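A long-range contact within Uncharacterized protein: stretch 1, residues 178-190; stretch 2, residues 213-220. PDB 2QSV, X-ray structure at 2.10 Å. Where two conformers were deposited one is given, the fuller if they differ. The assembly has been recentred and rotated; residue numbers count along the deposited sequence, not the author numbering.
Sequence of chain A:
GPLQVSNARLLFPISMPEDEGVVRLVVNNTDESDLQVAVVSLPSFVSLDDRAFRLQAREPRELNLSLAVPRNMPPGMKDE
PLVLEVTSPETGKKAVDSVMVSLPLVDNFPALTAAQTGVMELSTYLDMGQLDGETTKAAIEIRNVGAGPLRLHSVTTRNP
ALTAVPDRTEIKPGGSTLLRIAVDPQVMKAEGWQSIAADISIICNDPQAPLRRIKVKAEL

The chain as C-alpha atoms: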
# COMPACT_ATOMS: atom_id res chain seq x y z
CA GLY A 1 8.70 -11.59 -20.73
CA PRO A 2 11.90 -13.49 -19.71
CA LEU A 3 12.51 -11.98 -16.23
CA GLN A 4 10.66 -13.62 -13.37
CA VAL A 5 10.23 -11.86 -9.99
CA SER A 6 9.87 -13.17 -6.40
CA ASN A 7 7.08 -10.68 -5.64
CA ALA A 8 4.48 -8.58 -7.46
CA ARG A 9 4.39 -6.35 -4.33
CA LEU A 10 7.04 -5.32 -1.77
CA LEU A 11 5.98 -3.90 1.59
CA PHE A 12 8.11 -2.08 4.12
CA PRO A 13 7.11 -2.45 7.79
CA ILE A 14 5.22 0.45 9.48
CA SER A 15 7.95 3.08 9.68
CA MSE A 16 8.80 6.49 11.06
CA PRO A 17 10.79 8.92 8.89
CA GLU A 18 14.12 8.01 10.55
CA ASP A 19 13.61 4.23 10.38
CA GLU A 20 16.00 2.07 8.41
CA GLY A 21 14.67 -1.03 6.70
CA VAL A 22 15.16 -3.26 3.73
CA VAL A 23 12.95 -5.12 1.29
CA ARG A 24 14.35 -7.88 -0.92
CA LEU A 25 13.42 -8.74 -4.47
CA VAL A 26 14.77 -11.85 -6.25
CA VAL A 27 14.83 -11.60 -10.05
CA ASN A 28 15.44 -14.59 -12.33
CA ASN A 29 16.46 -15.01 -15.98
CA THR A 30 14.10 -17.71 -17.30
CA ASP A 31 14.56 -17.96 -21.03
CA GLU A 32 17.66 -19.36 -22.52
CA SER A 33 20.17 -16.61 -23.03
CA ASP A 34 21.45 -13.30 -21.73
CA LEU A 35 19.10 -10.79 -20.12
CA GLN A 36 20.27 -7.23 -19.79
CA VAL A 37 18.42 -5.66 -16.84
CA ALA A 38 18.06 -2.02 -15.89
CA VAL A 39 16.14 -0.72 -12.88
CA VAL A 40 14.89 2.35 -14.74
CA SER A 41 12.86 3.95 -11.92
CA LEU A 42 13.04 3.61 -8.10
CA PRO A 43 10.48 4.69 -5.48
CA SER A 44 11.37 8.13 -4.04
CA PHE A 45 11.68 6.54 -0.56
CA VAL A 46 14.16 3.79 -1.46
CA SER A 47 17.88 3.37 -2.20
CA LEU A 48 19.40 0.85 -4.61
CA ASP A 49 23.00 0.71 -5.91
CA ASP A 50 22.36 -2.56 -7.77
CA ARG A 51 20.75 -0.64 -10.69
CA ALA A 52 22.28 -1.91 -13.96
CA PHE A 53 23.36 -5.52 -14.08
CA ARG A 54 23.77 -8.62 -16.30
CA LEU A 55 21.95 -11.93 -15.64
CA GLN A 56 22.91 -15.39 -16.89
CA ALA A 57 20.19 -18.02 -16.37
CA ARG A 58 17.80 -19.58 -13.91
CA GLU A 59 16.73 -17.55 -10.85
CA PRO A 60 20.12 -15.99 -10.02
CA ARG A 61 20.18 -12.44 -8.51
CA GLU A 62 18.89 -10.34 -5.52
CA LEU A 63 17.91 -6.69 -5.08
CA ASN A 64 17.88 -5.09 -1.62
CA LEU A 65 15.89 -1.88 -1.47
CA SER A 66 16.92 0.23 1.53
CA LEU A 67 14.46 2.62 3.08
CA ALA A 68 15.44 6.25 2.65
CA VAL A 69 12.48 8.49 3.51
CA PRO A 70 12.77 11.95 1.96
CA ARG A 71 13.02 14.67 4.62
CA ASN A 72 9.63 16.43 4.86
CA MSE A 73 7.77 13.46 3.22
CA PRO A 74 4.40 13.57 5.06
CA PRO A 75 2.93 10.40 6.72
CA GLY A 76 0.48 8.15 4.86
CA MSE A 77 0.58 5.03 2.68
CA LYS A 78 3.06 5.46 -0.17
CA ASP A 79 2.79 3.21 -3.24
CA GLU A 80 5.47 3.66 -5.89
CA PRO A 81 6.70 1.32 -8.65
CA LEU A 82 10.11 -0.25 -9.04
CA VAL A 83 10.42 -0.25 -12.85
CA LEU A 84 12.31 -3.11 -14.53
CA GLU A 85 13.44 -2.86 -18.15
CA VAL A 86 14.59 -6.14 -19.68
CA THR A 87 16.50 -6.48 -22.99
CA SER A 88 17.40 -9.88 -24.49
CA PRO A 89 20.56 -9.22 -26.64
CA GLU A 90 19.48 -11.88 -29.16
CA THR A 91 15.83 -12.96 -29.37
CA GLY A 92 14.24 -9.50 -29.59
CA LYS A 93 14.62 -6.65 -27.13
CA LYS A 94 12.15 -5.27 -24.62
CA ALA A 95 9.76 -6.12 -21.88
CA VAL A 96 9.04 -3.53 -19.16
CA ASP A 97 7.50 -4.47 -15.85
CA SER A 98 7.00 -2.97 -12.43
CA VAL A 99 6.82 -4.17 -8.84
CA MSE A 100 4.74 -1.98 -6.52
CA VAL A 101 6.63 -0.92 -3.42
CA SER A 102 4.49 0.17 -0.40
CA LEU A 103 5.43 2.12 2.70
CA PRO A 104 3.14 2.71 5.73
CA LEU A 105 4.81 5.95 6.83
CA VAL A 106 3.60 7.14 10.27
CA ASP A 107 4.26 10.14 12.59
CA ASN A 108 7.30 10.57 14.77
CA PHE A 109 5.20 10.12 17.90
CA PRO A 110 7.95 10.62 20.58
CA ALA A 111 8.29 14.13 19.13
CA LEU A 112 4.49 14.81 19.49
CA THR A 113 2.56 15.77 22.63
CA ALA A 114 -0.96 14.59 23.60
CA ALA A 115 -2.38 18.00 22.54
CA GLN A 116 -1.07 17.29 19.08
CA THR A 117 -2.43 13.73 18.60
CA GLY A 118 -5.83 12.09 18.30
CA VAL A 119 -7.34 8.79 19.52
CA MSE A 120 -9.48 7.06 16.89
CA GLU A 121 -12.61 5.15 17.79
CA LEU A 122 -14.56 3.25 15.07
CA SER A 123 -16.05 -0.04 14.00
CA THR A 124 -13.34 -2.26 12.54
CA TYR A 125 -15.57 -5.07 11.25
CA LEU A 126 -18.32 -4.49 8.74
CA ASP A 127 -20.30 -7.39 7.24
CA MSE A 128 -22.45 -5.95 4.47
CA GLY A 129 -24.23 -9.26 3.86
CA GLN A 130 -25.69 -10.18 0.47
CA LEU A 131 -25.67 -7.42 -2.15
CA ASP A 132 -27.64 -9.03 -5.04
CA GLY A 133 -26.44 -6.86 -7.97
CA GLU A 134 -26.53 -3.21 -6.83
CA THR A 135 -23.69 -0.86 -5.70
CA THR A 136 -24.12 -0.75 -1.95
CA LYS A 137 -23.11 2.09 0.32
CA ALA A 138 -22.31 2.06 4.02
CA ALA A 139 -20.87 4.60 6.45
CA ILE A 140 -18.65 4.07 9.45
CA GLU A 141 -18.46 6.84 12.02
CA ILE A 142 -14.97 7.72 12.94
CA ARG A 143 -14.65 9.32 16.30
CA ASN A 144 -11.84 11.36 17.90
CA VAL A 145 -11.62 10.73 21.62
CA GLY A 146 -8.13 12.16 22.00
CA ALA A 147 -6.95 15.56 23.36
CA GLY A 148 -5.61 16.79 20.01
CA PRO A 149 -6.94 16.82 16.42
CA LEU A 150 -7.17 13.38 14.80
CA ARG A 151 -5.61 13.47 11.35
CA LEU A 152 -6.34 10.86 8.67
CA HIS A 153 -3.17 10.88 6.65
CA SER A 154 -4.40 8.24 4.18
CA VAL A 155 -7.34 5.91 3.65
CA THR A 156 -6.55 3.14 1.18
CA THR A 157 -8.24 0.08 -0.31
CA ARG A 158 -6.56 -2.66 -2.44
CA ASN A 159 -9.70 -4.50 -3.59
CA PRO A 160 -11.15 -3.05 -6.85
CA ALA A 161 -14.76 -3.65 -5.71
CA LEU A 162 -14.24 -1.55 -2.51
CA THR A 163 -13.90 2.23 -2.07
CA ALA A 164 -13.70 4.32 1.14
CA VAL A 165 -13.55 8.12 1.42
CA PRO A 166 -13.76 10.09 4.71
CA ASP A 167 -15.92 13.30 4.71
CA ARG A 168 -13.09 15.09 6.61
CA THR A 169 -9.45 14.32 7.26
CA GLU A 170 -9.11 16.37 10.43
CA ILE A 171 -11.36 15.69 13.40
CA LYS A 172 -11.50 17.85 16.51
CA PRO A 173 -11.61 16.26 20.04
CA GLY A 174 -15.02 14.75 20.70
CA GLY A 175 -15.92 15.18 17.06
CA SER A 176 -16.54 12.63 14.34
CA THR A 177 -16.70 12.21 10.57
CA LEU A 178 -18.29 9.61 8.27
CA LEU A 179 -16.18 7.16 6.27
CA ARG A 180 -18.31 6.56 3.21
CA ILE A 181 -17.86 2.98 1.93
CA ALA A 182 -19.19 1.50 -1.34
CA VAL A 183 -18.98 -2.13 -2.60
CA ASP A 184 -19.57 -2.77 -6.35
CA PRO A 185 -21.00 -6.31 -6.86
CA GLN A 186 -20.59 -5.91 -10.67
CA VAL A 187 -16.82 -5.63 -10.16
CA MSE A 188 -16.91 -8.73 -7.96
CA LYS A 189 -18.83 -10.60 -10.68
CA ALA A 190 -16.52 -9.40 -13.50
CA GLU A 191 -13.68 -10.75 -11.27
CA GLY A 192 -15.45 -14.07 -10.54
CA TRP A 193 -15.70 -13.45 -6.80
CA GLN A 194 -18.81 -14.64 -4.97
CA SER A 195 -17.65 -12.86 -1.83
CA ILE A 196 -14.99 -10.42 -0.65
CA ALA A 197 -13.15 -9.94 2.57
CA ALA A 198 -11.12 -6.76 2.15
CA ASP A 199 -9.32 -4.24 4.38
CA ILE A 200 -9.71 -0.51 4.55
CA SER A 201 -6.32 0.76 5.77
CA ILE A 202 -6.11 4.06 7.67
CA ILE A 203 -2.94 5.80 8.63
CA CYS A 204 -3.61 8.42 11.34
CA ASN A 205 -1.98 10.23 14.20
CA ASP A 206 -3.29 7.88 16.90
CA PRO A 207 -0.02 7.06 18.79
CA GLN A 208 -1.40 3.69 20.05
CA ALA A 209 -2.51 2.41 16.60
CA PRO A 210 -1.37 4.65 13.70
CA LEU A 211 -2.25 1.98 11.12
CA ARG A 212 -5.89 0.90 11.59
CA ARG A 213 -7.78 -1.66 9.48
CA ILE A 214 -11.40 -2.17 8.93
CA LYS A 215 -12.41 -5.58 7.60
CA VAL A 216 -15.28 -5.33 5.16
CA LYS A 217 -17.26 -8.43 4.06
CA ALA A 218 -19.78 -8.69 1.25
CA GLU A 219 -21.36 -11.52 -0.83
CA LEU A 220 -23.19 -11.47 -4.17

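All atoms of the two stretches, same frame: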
# COMPACT_ATOMS: atom_id res chain seq x y z
N LEU A 178 -17.87 10.89 8.88
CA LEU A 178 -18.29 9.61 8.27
C LEU A 178 -17.24 9.16 7.26
O LEU A 178 -16.69 9.97 6.49
CB LEU A 178 -19.64 9.79 7.58
CG LEU A 178 -20.78 9.92 8.57
CD1 LEU A 178 -22.11 10.07 7.85
CD2 LEU A 178 -20.79 8.71 9.45
N LEU A 179 -16.92 7.87 7.33
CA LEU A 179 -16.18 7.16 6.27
C LEU A 179 -17.20 6.59 5.33
O LEU A 179 -18.00 5.77 5.73
CB LEU A 179 -15.33 6.03 6.89
CG LEU A 179 -14.41 5.24 5.93
CD1 LEU A 179 -13.37 6.13 5.29
CD2 LEU A 179 -13.78 4.12 6.74
N ARG A 180 -17.26 7.07 4.09
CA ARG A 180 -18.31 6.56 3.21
C ARG A 180 -17.72 5.38 2.42
O ARG A 180 -16.79 5.55 1.71
CB ARG A 180 -18.73 7.60 2.17
CG ARG A 180 -19.02 8.99 2.75
CD ARG A 180 -20.28 9.03 3.43
NE ARG A 180 -20.65 10.41 3.78
CZ ARG A 180 -21.87 10.76 4.19
NH1 ARG A 180 -22.80 9.83 4.23
NH2 ARG A 180 -22.15 12.01 4.55
N ILE A 181 -18.35 4.22 2.52
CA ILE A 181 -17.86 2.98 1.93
C ILE A 181 -18.86 2.58 0.83
O ILE A 181 -20.08 2.78 0.97
CB ILE A 181 -17.75 1.90 3.04
CG1 ILE A 181 -16.66 2.35 4.04
CG2 ILE A 181 -17.47 0.45 2.48
CD1 ILE A 181 -16.80 1.74 5.42
N ALA A 182 -18.34 2.09 -0.29
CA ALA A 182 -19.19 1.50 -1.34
C ALA A 182 -18.58 0.19 -1.87
O ALA A 182 -17.34 0.12 -2.07
CB ALA A 182 -19.45 2.51 -2.47
N VAL A 183 -19.40 -0.85 -2.00
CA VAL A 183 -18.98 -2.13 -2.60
C VAL A 183 -19.75 -2.33 -3.92
O VAL A 183 -20.96 -2.17 -3.95
CB VAL A 183 -19.11 -3.34 -1.64
CG1 VAL A 183 -18.86 -4.74 -2.38
CG2 VAL A 183 -18.14 -3.19 -0.50
N ASP A 184 -19.01 -2.61 -5.01
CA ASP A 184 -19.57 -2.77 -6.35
C ASP A 184 -19.64 -4.28 -6.68
O ASP A 184 -18.61 -4.89 -7.00
CB ASP A 184 -18.71 -2.01 -7.38
CG ASP A 184 -19.42 -1.83 -8.77
OD1 ASP A 184 -20.37 -2.57 -9.13
OD2 ASP A 184 -18.98 -0.92 -9.52
N PRO A 185 -20.84 -4.88 -6.58
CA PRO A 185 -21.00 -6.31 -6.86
C PRO A 185 -20.74 -6.67 -8.34
O PRO A 185 -20.43 -7.82 -8.62
CB PRO A 185 -22.48 -6.58 -6.52
CG PRO A 185 -23.14 -5.29 -6.69
CD PRO A 185 -22.14 -4.24 -6.29
N GLN A 186 -20.92 -5.71 -9.25
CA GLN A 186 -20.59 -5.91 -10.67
C GLN A 186 -19.10 -6.11 -10.92
O GLN A 186 -18.71 -6.85 -11.86
CB GLN A 186 -21.14 -4.77 -11.55
CG GLN A 186 -22.66 -4.58 -11.42
CD GLN A 186 -23.47 -5.90 -11.47
OE1 GLN A 186 -23.36 -6.67 -12.41
NE2 GLN A 186 -24.31 -6.13 -10.46
N VAL A 187 -18.26 -5.47 -10.09
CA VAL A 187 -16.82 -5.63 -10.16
C VAL A 187 -16.50 -7.00 -9.64
O VAL A 187 -15.71 -7.71 -10.25
CB VAL A 187 -16.02 -4.49 -9.41
CG1 VAL A 187 -14.52 -4.81 -9.30
CG2 VAL A 187 -16.20 -3.17 -10.11
N MSE A 188 -17.12 -7.40 -8.53
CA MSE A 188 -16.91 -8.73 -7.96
C MSE A 188 -17.29 -9.85 -8.95
O MSE A 188 -16.60 -10.86 -9.06
CB MSE A 188 -17.73 -8.91 -6.67
CG MSE A 188 -17.44 -7.90 -5.58
SE MSE A 188 -18.75 -8.04 -4.12
CE MSE A 188 -18.75 -9.95 -3.67
N LYS A 189 -18.41 -9.66 -9.66
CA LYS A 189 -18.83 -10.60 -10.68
C LYS A 189 -17.82 -10.65 -11.83
O LYS A 189 -17.27 -11.71 -12.13
CB LYS A 189 -20.25 -10.31 -11.16
CG LYS A 189 -21.29 -10.98 -10.30
CD LYS A 189 -22.69 -10.66 -10.75
CE LYS A 189 -23.02 -9.22 -10.51
NZ LYS A 189 -24.48 -9.03 -10.32
N ALA A 190 -17.55 -9.49 -12.45
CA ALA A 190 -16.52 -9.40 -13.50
C ALA A 190 -15.18 -10.04 -13.09
O ALA A 190 -14.45 -10.50 -13.95
CB ALA A 190 -16.33 -7.97 -13.95
N ARG A 213 -7.13 -0.99 10.59
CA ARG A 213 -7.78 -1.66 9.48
C ARG A 213 -9.18 -2.06 9.81
O ARG A 213 -9.48 -2.55 10.89
CB ARG A 213 -6.99 -2.91 9.00
CG ARG A 213 -5.66 -2.59 8.44
CD ARG A 213 -4.97 -3.91 8.23
NE ARG A 213 -3.69 -3.84 7.54
CZ ARG A 213 -2.52 -3.87 8.14
NH1 ARG A 213 -2.43 -3.86 9.45
NH2 ARG A 213 -1.43 -3.86 7.43
N ILE A 214 -10.04 -1.78 8.85
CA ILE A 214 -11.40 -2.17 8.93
C ILE A 214 -11.58 -3.33 7.95
O ILE A 214 -11.31 -3.18 6.76
CB ILE A 214 -12.35 -1.01 8.46
CG1 ILE A 214 -12.18 0.21 9.38
CG2 ILE A 214 -13.81 -1.45 8.51
CD1 ILE A 214 -12.82 1.44 8.75
N LYS A 215 -12.04 -4.46 8.47
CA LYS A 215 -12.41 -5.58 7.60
C LYS A 215 -13.84 -5.45 7.11
O LYS A 215 -14.76 -5.36 7.90
CB LYS A 215 -12.24 -6.93 8.31
CG LYS A 215 -12.92 -8.11 7.53
CD LYS A 215 -12.24 -8.39 6.17
CE LYS A 215 -10.80 -8.89 6.35
NZ LYS A 215 -9.89 -8.50 5.27
N VAL A 216 -14.00 -5.39 5.81
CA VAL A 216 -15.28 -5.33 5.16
C VAL A 216 -15.57 -6.68 4.44
O VAL A 216 -14.75 -7.18 3.66
CB VAL A 216 -15.33 -4.17 4.15
CG1 VAL A 216 -16.72 -4.05 3.47
CG2 VAL A 216 -14.96 -2.82 4.84
N LYS A 217 -16.74 -7.24 4.73
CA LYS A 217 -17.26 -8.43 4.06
C LYS A 217 -18.53 -8.14 3.27
O LYS A 217 -19.37 -7.32 3.68
CB LYS A 217 -17.55 -9.51 5.08
CG LYS A 217 -16.32 -10.12 5.64
CD LYS A 217 -16.71 -11.13 6.74
CE LYS A 217 -15.44 -11.71 7.33
NZ LYS A 217 -15.82 -12.67 8.40
N ALA A 218 -18.64 -8.81 2.13
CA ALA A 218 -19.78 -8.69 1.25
C ALA A 218 -19.90 -9.99 0.41
O ALA A 218 -18.89 -10.62 0.11
CB ALA A 218 -19.63 -7.47 0.35
N GLU A 219 -21.12 -10.38 0.08
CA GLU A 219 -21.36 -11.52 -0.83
C GLU A 219 -22.40 -11.17 -1.89
O GLU A 219 -23.24 -10.27 -1.67
CB GLU A 219 -21.74 -12.81 -0.07
CG GLU A 219 -22.97 -12.70 0.79
CD GLU A 219 -23.03 -13.77 1.89
OE1 GLU A 219 -22.96 -14.98 1.54
OE2 GLU A 219 -23.16 -13.40 3.09
N LEU A 220 -22.34 -11.84 -3.04
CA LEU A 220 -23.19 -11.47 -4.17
C LEU A 220 -24.70 -11.58 -3.90
O LEU A 220 -25.13 -12.47 -3.18
CB LEU A 220 -22.81 -12.26 -5.43
CG LEU A 220 -21.56 -11.74 -6.13
CD1 LEU A 220 -21.24 -12.60 -7.34
CD2 LEU A 220 -21.75 -10.30 -6.53

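No hydrogen bond joins these two stretches; side-chain packing does the work. The strands 178-183 and 213-219 run in roughly the same direction, 34° apart, and their axes come no closer than 9.4 Å, a spacing that side chains must fill. Alternation supplies them: Leu179, Ile181 and Val183 point toward Ile214, Val216 and Ala218, while Leu178, Arg180 and Ala182, like Arg213, Lys215 and Lys217, make no contact across the gap.

Residue size follows the spacing. Where the backbones are far apart, with 10.8 Å between Leu179 CA and Ile214 CA, two long side chains meet tip to tip. Leu179 (chi1 t, chi2 p) and Ile214 (chi1 m, chi2 t) bring Leu179 CD2 to 3.5 Å from Ile214 CD1. Further along, Val183 CA and Ala218 CA are 7.6 Å apart, and smaller residues suffice. Val183, with chi1 t, sets CG1 3.9 Å from Ala218 CB and CG2 4.3 Å from Val216 CG1, so each methyl has its own neighbour.

Beyond the strand, Asp184 caps the helix, its OD1 accepting a weak bond from Gln186 N (3.2 Å). The helix presents Pro185, Met188 and Lys189 to the end of the second stretch. Met188, a selenomethionine, folds its tip with chi3 p after an extended chi2; its CE lies 3.8 Å from Ala218 O and 4.1 Å from Leu220 CG.

Leu220 gives up the most surface here, 95 Å². Its CA-to-CB bond points sideways, but the m,t rotamer carries its end nearer the helix: CD2 sits 3.8 Å from Pro185 CB, and CD1 3.4 Å from Lys189 CG. Lysine suits this exposed edge because its aliphatic portion can cover leucine while NZ remains beyond the apolar contact.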